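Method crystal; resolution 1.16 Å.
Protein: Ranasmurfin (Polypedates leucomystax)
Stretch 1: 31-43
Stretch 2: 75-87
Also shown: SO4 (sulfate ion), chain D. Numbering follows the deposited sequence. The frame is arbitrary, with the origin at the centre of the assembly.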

ATOM      1  N   LYS A  31       2.887  -8.076  -5.446  1.00 12.63           N
ATOM      2  CA  LYS A  31       2.366  -7.628  -6.730  1.00 13.08           C
ATOM      3  C   LYS A  31       0.855  -7.809  -6.820  1.00 13.23           C
ATOM      4  O   LYS A  31       0.195  -6.988  -7.447  1.00 13.50           O
ATOM      5  CB  LYS A  31       3.053  -8.327  -7.900  1.00 14.07           C
ATOM      6  CG  LYS A  31       4.544  -8.024  -8.049  1.00 16.92           C
ATOM      7  CD  LYS A  31       4.850  -6.591  -8.468  1.00 18.63           C
ATOM      8  CE  LYS A  31       6.374  -6.287  -8.493  1.00 19.38           C
ATOM      9  NZ  LYS A  31       6.967  -7.246  -9.440  1.00 20.44           N
ATOM     10  N   SER A  32       0.311  -8.852  -6.190  1.00 12.77           N
ATOM     11  CA  SER A  32      -1.129  -9.093  -6.181  1.00 12.93           C
ATOM     12  C   SER A  32      -1.867  -8.031  -5.371  1.00 12.87           C
ATOM     13  O   SER A  32      -2.884  -7.500  -5.823  1.00 13.29           O
ATOM     14  CB  SER A  32      -1.441 -10.500  -5.638  1.00 13.95           C
ATOM     15  OG  SER A  32      -0.881 -11.491  -6.492  1.00 14.85           O
ATOM     16  N   TYR A  33      -1.356  -7.715  -4.189  1.00 12.17           N
ATOM     17  CA  TYR A  33      -2.023  -6.747  -3.332  1.00 12.00           C
ATOM     18  C   TYR A  33      -1.843  -5.338  -3.898  1.00 10.67           C
ATOM     19  O   TYR A  33      -2.749  -4.516  -3.808  1.00 10.87           O
ATOM     20  CB  TYR A  33      -1.492  -6.814  -1.904  1.00 12.73           C
ATOM     21  CG  TYR A  33      -1.752  -8.108  -1.151  1.00 13.41           C
ATOM     22  CD1 TYR A  33      -1.315  -8.234   0.157  1.00 13.87           C
ATOM     23  CD2 TYR A  33      -2.429  -9.192  -1.729  1.00 14.14           C
ATOM     24  CE1 TYR A  33      -1.514  -9.404   0.872  1.00 15.15           C
ATOM     25  CE2 TYR A  33      -2.630 -10.369  -1.006  1.00 14.65           C
ATOM     26  CZ  TYR A  33      -2.169 -10.456   0.281  1.00 14.68           C
ATOM     27  OH  TYR A  33      -2.350 -11.618   1.010  1.00 16.71           O
ATOM     28  N   ALA A  34      -0.687  -5.068  -4.496  1.00 10.87           N
ATOM     29  CA  ALA A  34      -0.511  -3.791  -5.204  1.00 10.79           C
ATOM     30  C   ALA A  34      -1.558  -3.646  -6.313  1.00 10.51           C
ATOM     31  O   ALA A  34      -2.155  -2.593  -6.457  1.00 10.40           O
ATOM     32  CB  ALA A  34       0.896  -3.678  -5.767  1.00 10.51           C
ATOM     33  N   LEU A  35      -1.812  -4.713  -7.077  1.00 10.97           N
ATOM     34  CA  LEU A  35      -2.845  -4.715  -8.101  1.00 11.53           C
ATOM     35  C   LEU A  35      -4.213  -4.377  -7.519  1.00 11.29           C
ATOM     36  O   LEU A  35      -4.980  -3.620  -8.100  1.00 12.04           O
ATOM     37  CB  LEU A  35      -2.897  -6.074  -8.821  1.00 12.07           C
ATOM     38  CG  LEU A  35      -3.794  -6.089 -10.049  1.00 12.49           C
ATOM     39  CD1 LEU A  35      -3.347  -5.097 -11.082  1.00 13.15           C
ATOM     40  CD2 LEU A  35      -3.831  -7.520 -10.637  1.00 15.78           C
ATOM     41  N   ILE A  36      -4.526  -4.966  -6.372  1.00 11.48           N
ATOM     42  CA  ILE A  36      -5.774  -4.694  -5.709  1.00 11.48           C
ATOM     43  C   ILE A  36      -5.915  -3.215  -5.360  1.00 11.14           C
ATOM     44  O   ILE A  36      -6.925  -2.588  -5.658  1.00 11.11           O
ATOM     45  CB  ILE A  36      -5.968  -5.572  -4.458  1.00 11.05           C
ATOM     46  CG1 ILE A  36      -6.083  -7.038  -4.879  1.00 11.99           C
ATOM     47  CG2 ILE A  36      -7.205  -5.143  -3.705  1.00 12.35           C
ATOM     48  CD1 ILE A  36      -6.128  -8.017  -3.701  1.00 12.65           C
ATOM     49  N   CYS A  37      -4.882  -2.647  -4.760  1.00 10.77           N
ATOM     50  CA  CYS A  37      -4.905  -1.212  -4.452  1.00 10.84           C
ATOM     51  C   CYS A  37      -5.125  -0.393  -5.712  1.00 10.95           C
ATOM     52  O   CYS A  37      -5.922   0.531  -5.716  1.00 10.58           O
ATOM     53  CB  CYS A  37      -3.606  -0.754  -3.815  1.00 10.56           C
ATOM     54  SG  CYS A  37      -3.263  -1.475  -2.193  1.00 11.01           S
ATOM     55  N   ALA A  38      -4.408  -0.724  -6.775  1.00 10.71           N
ATOM     56  CA  ALA A  38      -4.521   0.028  -8.022  1.00 11.04           C
ATOM     57  C   ALA A  38      -5.923  -0.102  -8.607  1.00 11.26           C
ATOM     58  O   ALA A  38      -6.450   0.865  -9.125  1.00 12.09           O
ATOM     59  CB  ALA A  38      -3.447  -0.431  -9.009  1.00 11.00           C
ATOM     60  N   TYR A  39      -6.513  -1.294  -8.541  1.00 12.21           N
ATOM     61  CA  TYR A  39      -7.887  -1.515  -8.994  1.00 12.12           C
ATOM     62  C   TYR A  39      -8.883  -0.664  -8.220  1.00 12.48           C
ATOM     63  O   TYR A  39      -9.790  -0.052  -8.799  1.00 13.18           O
ATOM     64  CB  TYR A  39      -8.266  -3.001  -8.861  1.00 13.42           C
ATOM     65  CG  TYR A  39      -9.746  -3.287  -9.013  1.00 14.01           C
ATOM     66  CD1 TYR A  39     -10.322  -3.495 -10.259  1.00 15.11           C
ATOM     67  CD2 TYR A  39     -10.563  -3.342  -7.899  1.00 16.80           C
ATOM     68  CE1 TYR A  39     -11.695  -3.760 -10.376  1.00 15.10           C
ATOM     69  CE2 TYR A  39     -11.912  -3.586  -8.006  1.00 16.68           C
ATOM     70  CZ  TYR A  39     -12.466  -3.791  -9.244  1.00 16.24           C
ATOM     71  OH  TYR A  39     -13.807  -4.060  -9.352  1.00 18.33           O
ATOM     72  N   LEU A  40      -8.713  -0.610  -6.907  1.00 12.78           N
ATOM     73  CA  LEU A  40      -9.640   0.143  -6.068  1.00 13.21           C
ATOM     74  C   LEU A  40      -9.650   1.623  -6.463  1.00 13.28           C
ATOM     75  O   LEU A  40     -10.672   2.304  -6.279  1.00 15.07           O
ATOM     76  CB  LEU A  40      -9.262  -0.012  -4.601  1.00 12.71           C
ATOM     77  CG  LEU A  40      -9.554  -1.406  -4.041  1.00 12.09           C
ATOM     78  CD1 LEU A  40      -8.986  -1.525  -2.638  1.00 13.27           C
ATOM     79  CD2 LEU A  40     -11.034  -1.713  -4.086  1.00 13.60           C
ATOM     80  N   ASN A  41      -8.524   2.109  -6.998  1.00 13.45           N
ATOM     81  CA  ASN A  41      -8.408   3.499  -7.475  1.00 14.19           C
ATOM     82  C   ASN A  41      -8.429   3.680  -8.979  1.00 14.47           C
ATOM     83  O   ASN A  41      -8.076   4.752  -9.484  1.00 14.72           O
ATOM     84  CB  ASN A  41      -7.104   4.083  -6.953  1.00 14.90           C
ATOM     85  CG  ASN A  41      -7.155   4.304  -5.498  1.00 17.36           C
ATOM     86  OD1 ASN A  41      -7.956   5.116  -5.025  1.00 21.34           O
ATOM     87  ND2 ASN A  41      -6.338   3.579  -4.755  1.00 19.39           N
ATOM     88  N   TYR A  42      -8.874   2.661  -9.695  1.00 14.06           N
ATOM     89  CA  TYR A  42      -8.877   2.682 -11.145  1.00 14.91           C
ATOM     90  C   TYR A  42      -9.550   3.913 -11.715  1.00 15.53           C
ATOM     91  O   TYR A  42      -9.019   4.523 -12.632  1.00 16.19           O
ATOM     92  CB  TYR A  42      -9.555   1.437 -11.732  1.00 14.93           C
ATOM     93  CG  TYR A  42      -9.505   1.460 -13.231  1.00 15.02           C
ATOM     94  CD1 TYR A  42      -8.381   1.016 -13.916  1.00 15.46           C
ATOM     95  CD2 TYR A  42     -10.541   2.015 -13.969  1.00 16.00           C
ATOM     96  CE1 TYR A  42      -8.306   1.092 -15.288  1.00 15.32           C
ATOM     97  CE2 TYR A  42     -10.483   2.084 -15.344  1.00 16.05           C
ATOM     98  CZ  TYR A  42      -9.365   1.615 -16.002  1.00 16.38           C
ATOM     99  OH  TYR A  42      -9.288   1.695 -17.373  1.00 16.91           O
ATOM    100  N   LYS A  43     -10.700   4.289 -11.168  1.00 16.44           N
ATOM    101  CA  LYS A  43     -11.507   5.353 -11.767  1.00 17.32           C
ATOM    102  C   LYS A  43     -10.829   6.717 -11.723  1.00 16.74           C
ATOM    103  O   LYS A  43     -11.220   7.616 -12.468  1.00 16.85           O
ATOM    104  CB  LYS A  43     -12.902   5.407 -11.130  1.00 18.75           C
ATOM    105  CG  LYS A  43     -13.727   4.161 -11.436  1.00 20.54           C
ATOM    106  CD  LYS A  43     -15.071   4.170 -10.738  1.00 20.94           C
ATOM    107  CE  LYS A  43     -15.953   3.006 -11.190  1.00 23.30           C
ATOM    108  NZ  LYS A  43     -17.007   3.444 -12.153  1.00 26.38           N
ATOM    109  N   ASN A  75      -8.196  -2.101 -21.467  1.00 11.75           N
ATOM    110  CA  ASN A  75      -9.508  -2.114 -22.081  1.00 11.86           C
ATOM    111  C   ASN A  75     -10.532  -1.839 -20.990  1.00 11.88           C
ATOM    112  O   ASN A  75     -10.951  -2.746 -20.271  1.00 12.01           O
ATOM    113  CB  ASN A  75      -9.728  -3.493 -22.728  1.00 12.98           C
ATOM    114  CG  ASN A  75     -11.053  -3.606 -23.446  1.00 13.28           C
ATOM    115  OD1 ASN A  75     -12.015  -2.895 -23.145  1.00 15.52           O
ATOM    116  ND2 ASN A  75     -11.116  -4.531 -24.390  1.00 17.35           N
ATOM    117  N   PRO A  76     -10.940  -0.583 -20.832  1.00 11.59           N
ATOM    118  CA  PRO A  76     -11.918  -0.211 -19.803  1.00 11.81           C
ATOM    119  C   PRO A  76     -13.158  -1.090 -19.713  1.00 12.68           C
ATOM    120  O   PRO A  76     -13.628  -1.398 -18.605  1.00 14.95           O
ATOM    121  CB  PRO A  76     -12.280   1.223 -20.194  1.00 11.55           C
ATOM    122  CG  PRO A  76     -11.034   1.727 -20.759  1.00 12.17           C
ATOM    123  CD  PRO A  76     -10.462   0.600 -21.561  1.00 11.51           C
ATOM    124  N   GLU A  77     -13.663  -1.531 -20.854  1.00 13.90           N
ATOM    125  CA  GLU A  77     -14.909  -2.309 -20.860  1.00 14.55           C
ATOM    126  C   GLU A  77     -14.706  -3.707 -20.251  1.00 12.72           C
ATOM    127  O   GLU A  77     -15.694  -4.374 -19.842  1.00 14.11           O
ATOM    128  CB  GLU A  77     -15.478  -2.420 -22.283  1.00 15.08           C
ATOM    129  CG  GLU A  77     -14.960  -3.624 -23.065  1.00 18.84           C
ATOM    130  CD  GLU A  77     -15.124  -3.520 -24.575  1.00 19.62           C
ATOM    131  OE1 GLU A  77     -16.058  -2.828 -25.041  1.00 24.41           O
ATOM    132  OE2 GLU A  77     -14.315  -4.161 -25.297  1.00 25.09           O
ATOM    133  N   LEU A  78     -13.422  -4.130 -20.218  1.00 13.07           N
ATOM    134  CA  LEU A  78     -13.097  -5.483 -19.740  1.00 14.44           C
ATOM    135  C   LEU A  78     -12.310  -5.527 -18.435  1.00 14.33           C
ATOM    136  O   LEU A  78     -11.941  -6.603 -17.967  1.00 14.15           O
ATOM    137  CB  LEU A  78     -12.357  -6.267 -20.833  1.00 14.70           C
ATOM    138  CG  LEU A  78     -13.087  -6.474 -22.174  1.00 15.67           C
ATOM    139  CD1 LEU A  78     -12.380  -7.512 -23.012  1.00 17.95           C
ATOM    140  CD2 LEU A  78     -14.547  -6.874 -21.992  1.00 16.08           C
ATOM    141  N   ILE A  79     -12.026  -4.366 -17.844  1.00 13.94           N
ATOM    142  CA  ILE A  79     -11.224  -4.316 -16.613  1.00 14.42           C
ATOM    143  C   ILE A  79     -11.883  -5.131 -15.517  1.00 13.98           C
ATOM    144  O   ILE A  79     -11.223  -5.863 -14.767  1.00 12.58           O
ATOM    145  CB  ILE A  79     -11.056  -2.854 -16.080  1.00 15.14           C
ATOM    146  CG1 ILE A  79     -10.306  -1.964 -17.069  1.00 17.56           C
ATOM    147  CG2 ILE A  79     -10.371  -2.839 -14.713  1.00 14.94           C
ATOM    148  CD1 ILE A  79      -8.892  -2.340 -17.280  1.00 19.57           C
ATOM    149  N   GLU A  80     -13.195  -4.978 -15.407  1.00 13.83           N
ATOM    150  CA  GLU A  80     -13.926  -5.629 -14.345  1.00 14.49           C
ATOM    151  C   GLU A  80     -13.843  -7.141 -14.502  1.00 13.66           C
ATOM    152  O   GLU A  80     -13.536  -7.856 -13.537  1.00 14.13           O
ATOM    153  CB  GLU A  80     -15.367  -5.126 -14.331  1.00 15.50           C
ATOM    154  CG  GLU A  80     -15.460  -3.600 -14.252  1.00 18.51           C
ATOM    155  CD  GLU A  80     -15.766  -2.912 -15.597  1.00 21.32           C
ATOM    156  OE1 GLU A  80     -14.949  -2.987 -16.562  1.00 18.07           O
ATOM    157  OE2 GLU A  80     -16.828  -2.252 -15.669  1.00 25.32           O
ATOM    158  N   GLU A  81     -14.106  -7.635 -15.703  1.00 14.10           N
ATOM    159  CA  GLU A  81     -14.061  -9.076 -15.944  1.00 14.63           C
ATOM    160  C   GLU A  81     -12.655  -9.619 -15.744  1.00 13.32           C
ATOM    161  O   GLU A  81     -12.497 -10.695 -15.179  1.00 14.07           O
ATOM    162  CB  GLU A  81     -14.673  -9.489 -17.305  1.00 15.74           C
ATOM    163  CG  GLU A  81     -13.866  -9.176 -18.557  1.00 18.02           C
ATOM    164  CD  GLU A  81     -14.555  -9.626 -19.847  1.00 18.81           C
ATOM    165  OE1 GLU A  81     -15.782  -9.420 -19.989  1.00 22.01           O
ATOM    166  OE2 GLU A  81     -13.876 -10.198 -20.729  1.00 22.87           O
ATOM    167  N   GLY A  82     -11.627  -8.846 -16.127  1.00 12.12           N
ATOM    168  CA  GLY A  82     -10.242  -9.267 -15.941  1.00 12.12           C
ATOM    169  C   GLY A  82      -9.892  -9.364 -14.476  1.00 11.72           C
ATOM    170  O   GLY A  82      -9.215 -10.294 -14.047  1.00 12.08           O
ATOM    171  N   PHE A  83     -10.347  -8.401 -13.691  1.00 12.34           N
ATOM    172  CA  PHE A  83     -10.075  -8.404 -12.262  1.00 12.94           C
ATOM    173  C   PHE A  83     -10.845  -9.527 -11.558  1.00 13.23           C
ATOM    174  O   PHE A  83     -10.340 -10.149 -10.638  1.00 13.15           O
ATOM    175  CB  PHE A  83     -10.378  -7.031 -11.645  1.00 13.11           C
ATOM    176  CG  PHE A  83      -9.878  -6.886 -10.249  1.00 12.62           C
ATOM    177  CD1 PHE A  83      -8.521  -6.658 -10.001  1.00 13.67           C
ATOM    178  CD2 PHE A  83     -10.760  -6.989  -9.175  1.00 12.32           C
ATOM    179  CE1 PHE A  83      -8.056  -6.532  -8.716  1.00 13.98           C
ATOM    180  CE2 PHE A  83     -10.286  -6.881  -7.872  1.00 13.50           C
ATOM    181  CZ  PHE A  83      -8.933  -6.628  -7.654  1.00 13.37           C
ATOM    182  N   GLU A  84     -12.058  -9.807 -12.008  1.00 13.68           N
ATOM    183  CA  GLU A  84     -12.812 -10.923 -11.439  1.00 14.80           C
ATOM    184  C   GLU A  84     -12.121 -12.241 -11.746  1.00 14.30           C
ATOM    185  O   GLU A  84     -12.141 -13.136 -10.903  1.00 14.64           O
ATOM    186  CB  GLU A  84     -14.263 -10.892 -11.900  1.00 15.35           C
ATOM    187  CG  GLU A  84     -15.010  -9.754 -11.240  1.00 17.93           C
ATOM    188  CD  GLU A  84     -16.422  -9.566 -11.745  1.00 19.53           C
ATOM    189  OE1 GLU A  84     -16.881 -10.378 -12.574  1.00 25.14           O
ATOM    190  OE2 GLU A  84     -17.080  -8.592 -11.307  1.00 25.12           O
ATOM    191  N   LYS A  85     -11.491 -12.357 -12.916  1.00 14.10           N
ATOM    192  CA  LYS A  85     -10.697 -13.537 -13.258  1.00 14.45           C
ATOM    193  C   LYS A  85      -9.494 -13.671 -12.326  1.00 14.11           C
ATOM    194  O   LYS A  85      -9.167 -14.750 -11.855  1.00 15.00           O
ATOM    195  CB  LYS A  85     -10.256 -13.479 -14.717  1.00 15.10           C
ATOM    196  CG  LYS A  85      -9.395 -14.637 -15.175  1.00 16.44           C
ATOM    197  CD  LYS A  85     -10.191 -15.914 -15.230  1.00 18.83           C
ATOM    198  CE  LYS A  85      -9.371 -17.031 -15.845  1.00 19.45           C
ATOM    199  NZ  LYS A  85     -10.123 -18.305 -15.833  1.00 21.02           N
ATOM    200  N   PHE A  86      -8.837 -12.555 -12.056  1.00 13.55           N
ATOM    201  CA  PHE A  86      -7.791 -12.501 -11.048  1.00 13.30           C
ATOM    202  C   PHE A  86      -8.270 -13.027  -9.687  1.00 13.01           C
ATOM    203  O   PHE A  86      -7.614 -13.861  -9.069  1.00 13.63           O
ATOM    204  CB  PHE A  86      -7.274 -11.045 -10.977  1.00 12.84           C
ATOM    205  CG  PHE A  86      -6.539 -10.693  -9.735  1.00 13.44           C
ATOM    206  CD1 PHE A  86      -5.190 -10.953  -9.623  1.00 12.43           C
ATOM    207  CD2 PHE A  86      -7.166  -9.982  -8.724  1.00 13.39           C
ATOM    208  CE1 PHE A  86      -4.497 -10.580  -8.483  1.00 14.65           C
ATOM    209  CE2 PHE A  86      -6.477  -9.611  -7.587  1.00 13.93           C
ATOM    210  CZ  PHE A  86      -5.146  -9.912  -7.474  1.00 12.58           C
ATOM    211  N   LEU A  87      -9.417 -12.547  -9.233  1.00 13.70           N
ATOM    212  CA  LEU A  87      -9.930 -12.952  -7.923  1.00 13.48           C
ATOM    213  C   LEU A  87     -10.273 -14.446  -7.898  1.00 14.33           C
ATOM    214  O   LEU A  87      -9.963 -15.135  -6.924  1.00 14.96           O
ATOM    215  CB  LEU A  87     -11.160 -12.144  -7.539  1.00 14.06           C
ATOM    216  CG  LEU A  87     -10.935 -10.650  -7.319  1.00 14.85           C
ATOM    217  CD1 LEU A  87     -12.265  -9.994  -6.984  1.00 16.58           C
ATOM    218  CD2 LEU A  87      -9.877 -10.337  -6.256  1.00 16.24           C
TER
HETATM  219  S   SO4 D1114      -7.694  -6.488 -24.556  1.00 32.10           S
HETATM  220  O1  SO4 D1114      -7.343  -5.071 -24.392  1.00 32.26           O
HETATM  221  O2  SO4 D1114      -7.038  -7.237 -23.496  1.00 32.24           O
HETATM  222  O3  SO4 D1114      -9.137  -6.692 -24.461  1.00 32.17           O
HETATM  223  O4  SO4 D1114      -7.226  -6.948 -25.859  1.00 33.39           O

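Three aromatic residues, Phe83, Tyr39 and Phe86, cover the most surface in this contact, and no hydrogen bond crosses it. The two helices run roughly antiparallel, at 149°, with axes 12.0 Å apart at closest approach, a spacing that leaves room for whole rings between the backbones.

Tyr39 and Phe83 both point toward the opposite stretch with chi1 in t, and their rings meet as a face-to-face stack with nearly parallel planes (3°): centroids 3.6 Å apart, Tyr39 CD1 3.4 Å from Phe83 CG. The rings are slightly offset, and the shift brings Tyr39 CB over the Phe83 face as well, 3.9 Å from the ring centroid. The Tyr39 hydroxyl is hydrogen-bonded elsewhere in the structure, so the hydroxyl is satisfied while the ring stacks.

One turn along, Phe86 repeats the t rotamer but receives an aliphatic group instead: Leu35 CD2 sits over its face, 4.0 Å from the ring centroid. Ile36 links the two phenylalanines through their edges, its CG1 lying 4.0 Å from Phe83 CZ and 3.8 Å from Phe86 CE2. The rule is economical: one face of each phenylalanine is covered, by a ring at Phe83 and by a methyl at Phe86, and a single Ile36 methylene touches an edge of both.

Farther out, Tyr42 extends the apolar surface, its CZ 3.9 Å from Ile79 CG1.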